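Local coordinates for protein aminoacyltransferase FemA (PDB 1LRZ) that adds glycines 2 and 3 of the pentaglycine interpeptide bridge of Staphylococcus aureus peptidoglycan, with glycyl-tRNA as the glycine donor, at residues A[225-228]-A[229-233]; A[27-30]-A[31-35]; A[349-352]-A[353-356]; A[334-337]-A[338-341]. All coordinates share one frame; numbering follows the deposited sequence.

Interaction 1. Residues A[225-228]-A[229-233]; sequences YYNR and LKYYK
R228 and Y232 make a CH-pi contact one turn apart in the C-terminal half of helix 222-232. The evidence is the position of CD of R228, which lies over one face of the Y232 ring, 4.0 Å from its centroid, and is displaced toward the hydroxyl end: Y232 CZ is 3.7 Å from R228 CD. Two torsions place it there. With chi1 at -59° CG stands beside the backbone N, and the bend at chi2 (-61°) turns the chain so that CD meets the ring. The guanidinium is inclined to the ring by 60° rather than stacked on it, so the aliphatic part of R228 makes the contact. Alongside, N227 O sits at the edge of the Y231 ring, 3.1 Å from Y231 CD1. K230, extended along its whole length, brings CD to 4.3 Å from Y226 CE2, and its NZ donates to Y231 OH at 3.1 Å. Four backbone bonds from N-H of i+4 to O of i cross the contact, Y232 N to R228 O among them at 2.8 Å; K233 N still bonds to L229 O at 3.3 Å, though K233, with positive phi, has left helical geometry.

The helix packs between helix 27-35 and the part of the fold built on helix 201-207 and strands 236-244 and 310-320. N227, R228, Y231 and Y232 pack on helix 27-35, and N227 ND2 bonds to E36 OE2 just past its end. Y225, Y226 and L229 face helix 201-207, L229 also reaches strand 236-244, and the rings of Y225 and Y232 meet F317 and F319 of strand 310-320.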
loop_
_atom_site.group_PDB
_atom_site.type_symbol
_atom_site.label_atom_id
_atom_site.label_comp_id
_atom_site.label_asym_id
_atom_site.label_seq_id
_atom_site.Cartn_x
_atom_site.Cartn_y
_atom_site.Cartn_z
ATOM N N TYR A 225 -5.675 12.222 -6.044
ATOM C CA TYR A 225 -5.351 11.068 -6.868
ATOM C C TYR A 225 -4.882 11.446 -8.261
ATOM O O TYR A 225 -3.921 10.873 -8.783
ATOM C CB TYR A 225 -6.553 10.128 -6.959
ATOM C CG TYR A 225 -6.900 9.489 -5.639
ATOM C CD1 TYR A 225 -8.043 9.871 -4.939
ATOM C CD2 TYR A 225 -6.069 8.521 -5.071
ATOM C CE1 TYR A 225 -8.352 9.311 -3.710
ATOM C CE2 TYR A 225 -6.367 7.952 -3.838
ATOM C CZ TYR A 225 -7.513 8.352 -3.161
ATOM O OH TYR A 225 -7.828 7.793 -1.938
ATOM N N TYR A 226 -5.553 12.415 -8.867
ATOM C CA TYR A 226 -5.161 12.833 -10.199
ATOM C C TYR A 226 -3.701 13.303 -10.206
ATOM O O TYR A 226 -2.912 12.905 -11.073
ATOM C CB TYR A 226 -6.079 13.954 -10.690
ATOM C CG TYR A 226 -5.641 14.552 -12.007
ATOM C CD1 TYR A 226 -5.967 13.945 -13.216
ATOM C CD2 TYR A 226 -4.879 15.722 -12.043
ATOM C CE1 TYR A 226 -5.543 14.489 -14.433
ATOM C CE2 TYR A 226 -4.450 16.271 -13.251
ATOM C CZ TYR A 226 -4.785 15.648 -14.442
ATOM O OH TYR A 226 -4.355 16.174 -15.643
ATOM N N ASN A 227 -3.331 14.137 -9.236
ATOM C CA ASN A 227 -1.963 14.647 -9.198
ATOM C C ASN A 227 -0.918 13.559 -8.977
ATOM O O ASN A 227 0.183 13.647 -9.516
ATOM C CB ASN A 227 -1.806 15.745 -8.137
ATOM C CG ASN A 227 -2.481 17.051 -8.546
ATOM O OD1 ASN A 227 -2.641 17.329 -9.740
ATOM N ND2 ASN A 227 -2.863 17.863 -7.562
ATOM N N ARG A 228 -1.261 12.536 -8.198
ATOM C CA ARG A 228 -0.322 11.444 -7.944
ATOM C C ARG A 228 -0.081 10.705 -9.264
ATOM O O ARG A 228 1.054 10.388 -9.614
ATOM C CB ARG A 228 -0.884 10.484 -6.889
ATOM C CG ARG A 228 -1.197 11.131 -5.544
ATOM C CD ARG A 228 0.048 11.699 -4.935
ATOM N NE ARG A 228 -0.166 12.324 -3.630
ATOM C CZ ARG A 228 -0.874 13.431 -3.421
ATOM N NH1 ARG A 228 -1.475 14.064 -4.424
ATOM N NH2 ARG A 228 -0.933 13.940 -2.203
ATOM N N LEU A 229 -1.152 10.429 -9.998
ATOM C CA LEU A 229 -1.010 9.759 -11.286
ATOM C C LEU A 229 -0.090 10.561 -12.190
ATOM O O LEU A 229 0.845 10.024 -12.780
ATOM C CB LEU A 229 -2.364 9.623 -11.983
ATOM C CG LEU A 229 -3.284 8.479 -11.569
ATOM C CD1 LEU A 229 -4.506 8.452 -12.514
ATOM C CD2 LEU A 229 -2.532 7.157 -11.668
ATOM N N LYS A 230 -0.362 11.858 -12.283
ATOM C CA LYS A 230 0.414 12.751 -13.136
ATOM C C LYS A 230 1.897 12.886 -12.783
ATOM O O LYS A 230 2.751 12.771 -13.660
ATOM C CB LYS A 230 -0.233 14.134 -13.140
ATOM C CG LYS A 230 0.426 15.141 -14.054
ATOM C CD LYS A 230 -0.256 16.491 -13.913
ATOM C CE LYS A 230 0.315 17.525 -14.871
ATOM N NZ LYS A 230 -0.274 18.876 -14.604
ATOM N N TYR A 231 2.209 13.121 -11.510
ATOM C CA TYR A 231 3.602 13.311 -11.117
ATOM C C TYR A 231 4.399 12.081 -10.692
ATOM O O TYR A 231 5.622 12.078 -10.811
ATOM C CB TYR A 231 3.694 14.396 -10.042
ATOM C CG TYR A 231 3.164 15.735 -10.522
ATOM C CD1 TYR A 231 1.841 16.107 -10.282
ATOM C CD2 TYR A 231 3.961 16.596 -11.285
ATOM C CE1 TYR A 231 1.315 17.294 -10.790
ATOM C CE2 TYR A 231 3.442 17.794 -11.807
ATOM C CZ TYR A 231 2.115 18.128 -11.554
ATOM O OH TYR A 231 1.564 19.270 -12.092
ATOM N N TYR A 232 3.731 11.041 -10.206
ATOM C CA TYR A 232 4.443 9.835 -9.796
ATOM C C TYR A 232 4.715 8.959 -11.016
ATOM O O TYR A 232 5.624 8.136 -11.007
ATOM C CB TYR A 232 3.624 9.050 -8.766
ATOM C CG TYR A 232 3.620 9.632 -7.360
ATOM C CD1 TYR A 232 4.120 10.912 -7.095
ATOM C CD2 TYR A 232 3.091 8.901 -6.294
ATOM C CE1 TYR A 232 4.094 11.446 -5.796
ATOM C CE2 TYR A 232 3.058 9.422 -5.004
ATOM C CZ TYR A 232 3.560 10.693 -4.761
ATOM O OH TYR A 232 3.514 11.192 -3.484
ATOM N N LYS A 233 3.901 9.130 -12.055
ATOM C CA LYS A 233 4.045 8.389 -13.306
ATOM C C LYS A 233 4.101 6.871 -13.161
ATOM O O LYS A 233 3.084 6.246 -12.855
ATOM C CB LYS A 233 5.268 8.910 -14.071
ATOM C CG LYS A 233 5.097 10.377 -14.498
ATOM C CD LYS A 233 6.395 11.019 -14.958
ATOM C CE LYS A 233 6.219 12.524 -15.118
ATOM N NZ LYS A 233 7.536 13.207 -15.285
#

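Interaction 2. Residues A[27-30]-A[31-35]; sequences VGHY and ELKLA
The ring of Y30 carries the methyl CD1 of L34 over one face, 3.4 Å above the plane and displaced from the centre toward CZ and CE2. The H29 imidazole has K33 CG over one face, 4.2 Å from the ring centroid, while K33 CE comes to 3.5 Å from H29 CE1; CD2 of L32 lies obliquely to the same ring. Both aromatic residues have CG anti to the backbone N (chi1 171° for Y30), which sends their rings along the flank of the next turn, where the residue four positions on meets them. K33 bends at chi2 (-64°) and then runs alongside the imidazole in the same direction, its NZ staying 4.7 Å from H29 NE2, without contact between the two polar ends; K33 makes a cation-pi contact with Y38.

All this happens within helix 27-35, whose inner side rests on a sheet that is consistent with the acetyltransferase-like fold of the FemABX family: H29, Y30 and K33 reach strand 52-63, and Y30, K33 and L34 reach strand 39-46. Backbone bonds from each residue to the fourth before it hold the spacing, K33 N to H29 O being nearly straight at 2.9 Å. At the start of the helix, H29 N donates to T26 OG1. On a further flank, the side chain of E31 lies beside V27, OE2 being 3.8 Å from V27 CG1, whereas L32 packs against N227 and R228 of helix 222-232.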
loop_
_atom_site.group_PDB
_atom_site.type_symbol
_atom_site.label_atom_id
_atom_site.label_comp_id
_atom_site.label_asym_id
_atom_site.label_seq_id
_atom_site.Cartn_x
_atom_site.Cartn_y
_atom_site.Cartn_z
ATOM N N VAL A 27 11.511 12.003 -6.383
ATOM C CA VAL A 27 11.508 13.121 -7.315
ATOM C C VAL A 27 10.071 13.432 -7.724
ATOM O O VAL A 27 9.686 14.603 -7.842
ATOM C CB VAL A 27 12.355 12.783 -8.549
ATOM C CG1 VAL A 27 12.188 13.856 -9.619
ATOM C CG2 VAL A 27 13.805 12.670 -8.135
ATOM N N GLY A 28 9.272 12.384 -7.919
ATOM C CA GLY A 28 7.883 12.588 -8.290
ATOM C C GLY A 28 7.121 13.370 -7.226
ATOM O O GLY A 28 6.286 14.217 -7.549
ATOM N N HIS A 29 7.392 13.103 -5.949
ATOM C CA HIS A 29 6.688 13.832 -4.892
ATOM C C HIS A 29 7.200 15.273 -4.853
ATOM O O HIS A 29 6.431 16.201 -4.593
ATOM C CB HIS A 29 6.885 13.162 -3.529
ATOM C CG HIS A 29 5.946 13.661 -2.475
ATOM N ND1 HIS A 29 6.357 14.430 -1.406
ATOM C CD2 HIS A 29 4.611 13.496 -2.325
ATOM C CE1 HIS A 29 5.318 14.712 -0.642
ATOM N NE2 HIS A 29 4.246 14.159 -1.178
ATOM N N TYR A 30 8.493 15.444 -5.129
ATOM C CA TYR A 30 9.127 16.765 -5.166
ATOM C C TYR A 30 8.434 17.625 -6.219
ATOM O O TYR A 30 8.064 18.776 -5.961
ATOM C CB TYR A 30 10.608 16.627 -5.535
ATOM C CG TYR A 30 11.325 17.934 -5.827
ATOM C CD1 TYR A 30 11.502 18.894 -4.834
ATOM C CD2 TYR A 30 11.874 18.182 -7.088
ATOM C CE1 TYR A 30 12.211 20.072 -5.078
ATOM C CE2 TYR A 30 12.594 19.361 -7.349
ATOM C CZ TYR A 30 12.757 20.299 -6.336
ATOM O OH TYR A 30 13.473 21.455 -6.572
ATOM N N GLU A 31 8.266 17.053 -7.410
ATOM C CA GLU A 31 7.624 17.760 -8.510
ATOM C C GLU A 31 6.153 18.016 -8.211
ATOM O O GLU A 31 5.605 19.054 -8.588
ATOM C CB GLU A 31 7.796 16.971 -9.806
ATOM C CG GLU A 31 9.256 16.737 -10.137
ATOM C CD GLU A 31 9.472 16.214 -11.538
ATOM O OE1 GLU A 31 8.512 15.670 -12.120
ATOM O OE2 GLU A 31 10.606 16.332 -12.057
ATOM N N LEU A 32 5.518 17.077 -7.516
ATOM C CA LEU A 32 4.120 17.230 -7.143
ATOM C C LEU A 32 3.956 18.449 -6.228
ATOM O O LEU A 32 3.144 19.335 -6.495
ATOM C CB LEU A 32 3.618 15.986 -6.406
ATOM C CG LEU A 32 2.219 16.134 -5.802
ATOM C CD1 LEU A 32 1.229 16.508 -6.887
ATOM C CD2 LEU A 32 1.803 14.835 -5.147
ATOM N N LYS A 33 4.728 18.488 -5.146
ATOM C CA LYS A 33 4.649 19.596 -4.205
ATOM C C LYS A 33 4.956 20.937 -4.872
ATOM O O LYS A 33 4.299 21.942 -4.584
ATOM C CB LYS A 33 5.596 19.345 -3.026
ATOM C CG LYS A 33 5.133 18.236 -2.092
ATOM C CD LYS A 33 3.827 18.632 -1.424
ATOM C CE LYS A 33 3.425 17.663 -0.328
ATOM N NZ LYS A 33 2.183 18.131 0.363
ATOM N N LEU A 34 5.949 20.955 -5.759
ATOM C CA LEU A 34 6.302 22.178 -6.472
ATOM C C LEU A 34 5.103 22.609 -7.311
ATOM O O LEU A 34 4.732 23.780 -7.323
ATOM C CB LEU A 34 7.507 21.951 -7.394
ATOM C CG LEU A 34 8.890 21.931 -6.735
ATOM C CD1 LEU A 34 9.963 21.678 -7.788
ATOM C CD2 LEU A 34 9.136 23.266 -6.024
ATOM N N ALA A 35 4.501 21.645 -7.999
ATOM C CA ALA A 35 3.346 21.913 -8.840
ATOM C C ALA A 35 2.183 22.461 -8.018
ATOM O O ALA A 35 1.444 23.322 -8.487
ATOM C CB ALA A 35 2.923 20.641 -9.565
#

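Interaction 3. Residues A[349-352]-A[353-356]; sequences MINY and ALNH
Y352 meets H356 one turn further on, and its side chain can be followed outward from CB. CB lies beside the peptide of the next residue, 3.0 Å from A353 N. CG is anti to the backbone N (chi1 179°), which sets the edge of the ring, at CD2, 3.4 Å from A353 N. CD2 of H356 stands over the ring centre, 3.9 Å above the plane and 4.0 to 4.2 Å from CG, CD1, CD2 and CE2 of Y352. The imidazole thus offers its edge to the phenol face: the centroids are 4.9 Å apart and the planes are inclined by 59°, an edge-to-face pair. CE2 is the outermost ring atom that H356 CD2 approaches so closely; toward its hydroxyl tip the residue has no further partner in 353-356, and the side chain packs on L237 and I320.

H356 is the first residue to leave helical geometry, so the pair lies across the C-terminal end of helix 341-355. This helix is the crossover of a beta-alpha-beta unit linking the parallel neighbours 325-332 and 360-365, and M349 on its buried side touches strands 236-244, 310-320 and 360-365. The closing backbone bond, H356 N to Y352 O, is bent, its N-H...O angle only 139°.

On another flank a water joins two asparagines. It donates both hydrogens, to N351 OD1 at 2.7 Å and to N355 OD1 at 2.8 Å, across a turn. N351 ND2 is engaged by W347 O, which leaves OD1 as the atom facing the water. Beside them, I350 CG2 approaches L354 CD1.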
loop_
_atom_site.group_PDB
_atom_site.type_symbol
_atom_site.label_atom_id
_atom_site.label_comp_id
_atom_site.label_asym_id
_atom_site.label_seq_id
_atom_site.Cartn_x
_atom_site.Cartn_y
_atom_site.Cartn_z
ATOM N N MET A 349 -0.753 -7.247 -7.215
ATOM C CA MET A 349 0.338 -6.403 -6.749
ATOM C C MET A 349 1.393 -7.126 -5.913
ATOM O O MET A 349 2.562 -6.744 -5.926
ATOM C CB MET A 349 -0.239 -5.181 -6.039
ATOM C CG MET A 349 -1.116 -4.316 -6.992
ATOM S SD MET A 349 -0.325 -3.863 -8.600
ATOM C CE MET A 349 1.075 -3.116 -8.023
ATOM N N ILE A 350 0.996 -8.168 -5.190
ATOM C CA ILE A 350 1.967 -8.950 -4.433
ATOM C C ILE A 350 2.872 -9.609 -5.487
ATOM O O ILE A 350 4.095 -9.676 -5.322
ATOM C CB ILE A 350 1.279 -10.058 -3.600
ATOM C CG1 ILE A 350 0.609 -9.436 -2.371
ATOM C CG2 ILE A 350 2.284 -11.130 -3.224
ATOM C CD1 ILE A 350 -0.217 -10.419 -1.560
ATOM N N ASN A 351 2.262 -10.087 -6.577
ATOM C CA ASN A 351 3.035 -10.721 -7.645
ATOM C C ASN A 351 3.902 -9.719 -8.385
ATOM O O ASN A 351 5.001 -10.061 -8.844
ATOM C CB ASN A 351 2.113 -11.460 -8.618
ATOM C CG ASN A 351 1.912 -12.911 -8.210
ATOM O OD1 ASN A 351 2.824 -13.729 -8.350
ATOM N ND2 ASN A 351 0.733 -13.230 -7.667
ATOM N N TYR A 352 3.411 -8.483 -8.503
ATOM C CA TYR A 352 4.183 -7.437 -9.152
ATOM C C TYR A 352 5.515 -7.342 -8.389
ATOM O O TYR A 352 6.594 -7.402 -8.984
ATOM C CB TYR A 352 3.446 -6.100 -9.066
ATOM C CG TYR A 352 4.204 -4.947 -9.699
ATOM C CD1 TYR A 352 3.783 -4.387 -10.911
ATOM C CD2 TYR A 352 5.354 -4.421 -9.090
ATOM C CE1 TYR A 352 4.486 -3.326 -11.502
ATOM C CE2 TYR A 352 6.066 -3.367 -9.669
ATOM C CZ TYR A 352 5.625 -2.826 -10.873
ATOM O OH TYR A 352 6.322 -1.795 -11.452
ATOM N N ALA A 353 5.426 -7.209 -7.065
ATOM C CA ALA A 353 6.617 -7.105 -6.215
ATOM C C ALA A 353 7.554 -8.317 -6.352
ATOM O O ALA A 353 8.773 -8.156 -6.476
ATOM C CB ALA A 353 6.202 -6.928 -4.746
ATOM N N LEU A 354 6.987 -9.520 -6.324
ATOM C CA LEU A 354 7.779 -10.742 -6.448
ATOM C C LEU A 354 8.496 -10.824 -7.799
ATOM O O LEU A 354 9.665 -11.179 -7.867
ATOM C CB LEU A 354 6.882 -11.975 -6.307
ATOM C CG LEU A 354 6.262 -12.247 -4.943
ATOM C CD1 LEU A 354 5.268 -13.410 -5.050
ATOM C CD2 LEU A 354 7.386 -12.544 -3.941
ATOM N N ASN A 355 7.778 -10.503 -8.868
ATOM C CA ASN A 355 8.338 -10.566 -10.208
ATOM C C ASN A 355 9.362 -9.471 -10.515
ATOM O O ASN A 355 10.267 -9.676 -11.328
ATOM C CB ASN A 355 7.216 -10.503 -11.249
ATOM C CG ASN A 355 6.279 -11.695 -11.176
ATOM O OD1 ASN A 355 6.662 -12.770 -10.728
ATOM N ND2 ASN A 355 5.049 -11.511 -11.636
ATOM N N HIS A 356 9.245 -8.323 -9.855
ATOM C CA HIS A 356 10.152 -7.225 -10.152
ATOM C C HIS A 356 11.088 -6.758 -9.054
ATOM O O HIS A 356 11.395 -5.569 -8.949
ATOM C CB HIS A 356 9.344 -6.060 -10.715
ATOM C CG HIS A 356 8.482 -6.459 -11.870
ATOM N ND1 HIS A 356 9.004 -6.827 -13.091
ATOM C CD2 HIS A 356 7.143 -6.649 -11.960
ATOM C CE1 HIS A 356 8.025 -7.233 -13.883
ATOM N NE2 HIS A 356 6.886 -7.135 -13.220
HETATM O O HOH W 1 5.396 -14.386 -8.817
#

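Interaction 4. Residues A[334-337]-A[338-341]; sequences NAFR and HFAG
A335 presents its carbonyl O to the edge of the H338 ring, 3.8 Å from H338 CD2. Next, F336 lies alongside F339: its CB sits in the plane of the F339 ring at the edge, 3.8 Å from F339 CD1, and F336 CD2 is 4.0 Å from F339 CE1. F336 O accepts from F339 N at 3.0 Å and from a water at 2.8 Å. R337 follows; its O accepts from A340 N at 2.9 Å, and its extended side chain returns NH2 toward N334 OD1 in a weak bond.

Both backbone bonds join residues three apart and approach the oxygen at 124°, well above the carbonyl plane, as suits a 3-10 turn. A340, with positive phi (62°), then occupies the N-cap position of helix 341-355. The phenyl rings of F336 and F339 pack on L303 of helix 277-307 and I313 of strand 310-320.

The chemistry is mixed: F336 and F339 turn apolar surface to those two residues, while the water, accepting from G341 N at 2.7 Å and donating to F336 O, satisfies an amide of the first helical turn.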
loop_
_atom_site.group_PDB
_atom_site.type_symbol
_atom_site.label_atom_id
_atom_site.label_comp_id
_atom_site.label_asym_id
_atom_site.label_seq_id
_atom_site.Cartn_x
_atom_site.Cartn_y
_atom_site.Cartn_z
ATOM N N ASN A 334 -19.761 -3.861 -2.414
ATOM C CA ASN A 334 -20.435 -4.736 -1.455
ATOM C C ASN A 334 -21.296 -5.789 -2.129
ATOM O O ASN A 334 -21.376 -6.925 -1.668
ATOM C CB ASN A 334 -21.318 -3.914 -0.515
ATOM C CG ASN A 334 -20.519 -2.932 0.319
ATOM O OD1 ASN A 334 -19.590 -3.322 1.025
ATOM N ND2 ASN A 334 -20.876 -1.651 0.241
ATOM N N ALA A 335 -21.937 -5.413 -3.229
ATOM C CA ALA A 335 -22.819 -6.328 -3.945
ATOM C C ALA A 335 -22.110 -7.491 -4.627
ATOM O O ALA A 335 -22.708 -8.543 -4.848
ATOM C CB ALA A 335 -23.639 -5.550 -4.976
ATOM N N PHE A 336 -20.837 -7.319 -4.956
ATOM C CA PHE A 336 -20.131 -8.385 -5.645
ATOM C C PHE A 336 -18.914 -8.921 -4.926
ATOM O O PHE A 336 -17.968 -9.391 -5.563
ATOM C CB PHE A 336 -19.756 -7.917 -7.050
ATOM C CG PHE A 336 -20.931 -7.426 -7.840
ATOM C CD1 PHE A 336 -21.094 -6.075 -8.099
ATOM C CD2 PHE A 336 -21.908 -8.317 -8.275
ATOM C CE1 PHE A 336 -22.212 -5.609 -8.781
ATOM C CE2 PHE A 336 -23.036 -7.861 -8.961
ATOM C CZ PHE A 336 -23.186 -6.506 -9.211
ATOM N N ARG A 337 -18.942 -8.862 -3.597
ATOM C CA ARG A 337 -17.838 -9.372 -2.800
ATOM C C ARG A 337 -17.603 -10.856 -3.051
ATOM O O ARG A 337 -16.477 -11.336 -2.932
ATOM C CB ARG A 337 -18.096 -9.153 -1.310
ATOM C CG ARG A 337 -17.802 -7.743 -0.852
ATOM C CD ARG A 337 -17.772 -7.628 0.660
ATOM N NE ARG A 337 -17.594 -6.236 1.070
ATOM C CZ ARG A 337 -16.455 -5.559 0.952
ATOM N NH1 ARG A 337 -15.377 -6.146 0.444
ATOM N NH2 ARG A 337 -16.395 -4.287 1.333
ATOM N N HIS A 338 -18.658 -11.581 -3.412
ATOM C CA HIS A 338 -18.517 -13.008 -3.644
ATOM C C HIS A 338 -17.627 -13.335 -4.840
ATOM O O HIS A 338 -17.208 -14.480 -5.004
ATOM C CB HIS A 338 -19.899 -13.682 -3.773
ATOM C CG HIS A 338 -20.722 -13.183 -4.920
ATOM N ND1 HIS A 338 -20.676 -13.753 -6.175
ATOM C CD2 HIS A 338 -21.606 -12.159 -5.004
ATOM C CE1 HIS A 338 -21.494 -13.100 -6.983
ATOM N NE2 HIS A 338 -22.071 -12.129 -6.297
ATOM N N PHE A 339 -17.325 -12.338 -5.668
ATOM C CA PHE A 339 -16.438 -12.568 -6.814
ATOM C C PHE A 339 -14.971 -12.454 -6.380
ATOM O O PHE A 339 -14.062 -12.754 -7.157
ATOM C CB PHE A 339 -16.717 -11.579 -7.948
ATOM C CG PHE A 339 -17.866 -11.979 -8.834
ATOM C CD1 PHE A 339 -19.027 -11.210 -8.884
ATOM C CD2 PHE A 339 -17.784 -13.123 -9.625
ATOM C CE1 PHE A 339 -20.099 -11.579 -9.719
ATOM C CE2 PHE A 339 -18.843 -13.504 -10.462
ATOM C CZ PHE A 339 -20.001 -12.729 -10.507
ATOM N N ALA A 340 -14.752 -11.994 -5.148
ATOM C CA ALA A 340 -13.401 -11.877 -4.587
ATOM C C ALA A 340 -12.467 -10.921 -5.326
ATOM O O ALA A 340 -11.254 -11.158 -5.416
ATOM C CB ALA A 340 -12.757 -13.267 -4.511
ATOM N N GLY A 341 -13.029 -9.837 -5.849
ATOM C CA GLY A 341 -12.218 -8.867 -6.556
ATOM C C GLY A 341 -11.092 -8.332 -5.686
ATOM O O GLY A 341 -9.992 -8.050 -6.167
HETATM O O HOH W 2 -15.355 -8.579 -5.212
#

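How the interactions relate
From the N terminus the order is interaction 2, interaction 1, interaction 4, interaction 3. Each is local and closes no more than a turn or two, and they follow in series without nesting or crossing. Interactions 2 and 1 touch, N227 CB lying 3.4 Å from L32 CD1: helix 27-35 rests on the sheet containing strands 39-46 and 52-63, helix 222-232 on that containing 236-244 and 310-320, so the pair joins the parts of the fold built on the two sheets. Interactions 4 and 3 bracket helix 341-355, one leading into it and one ending it, with nearest atoms about 9 Å apart. Interactions 2 and 4 lie on opposite sides of the chain's centre, their own centres about 36 Å apart.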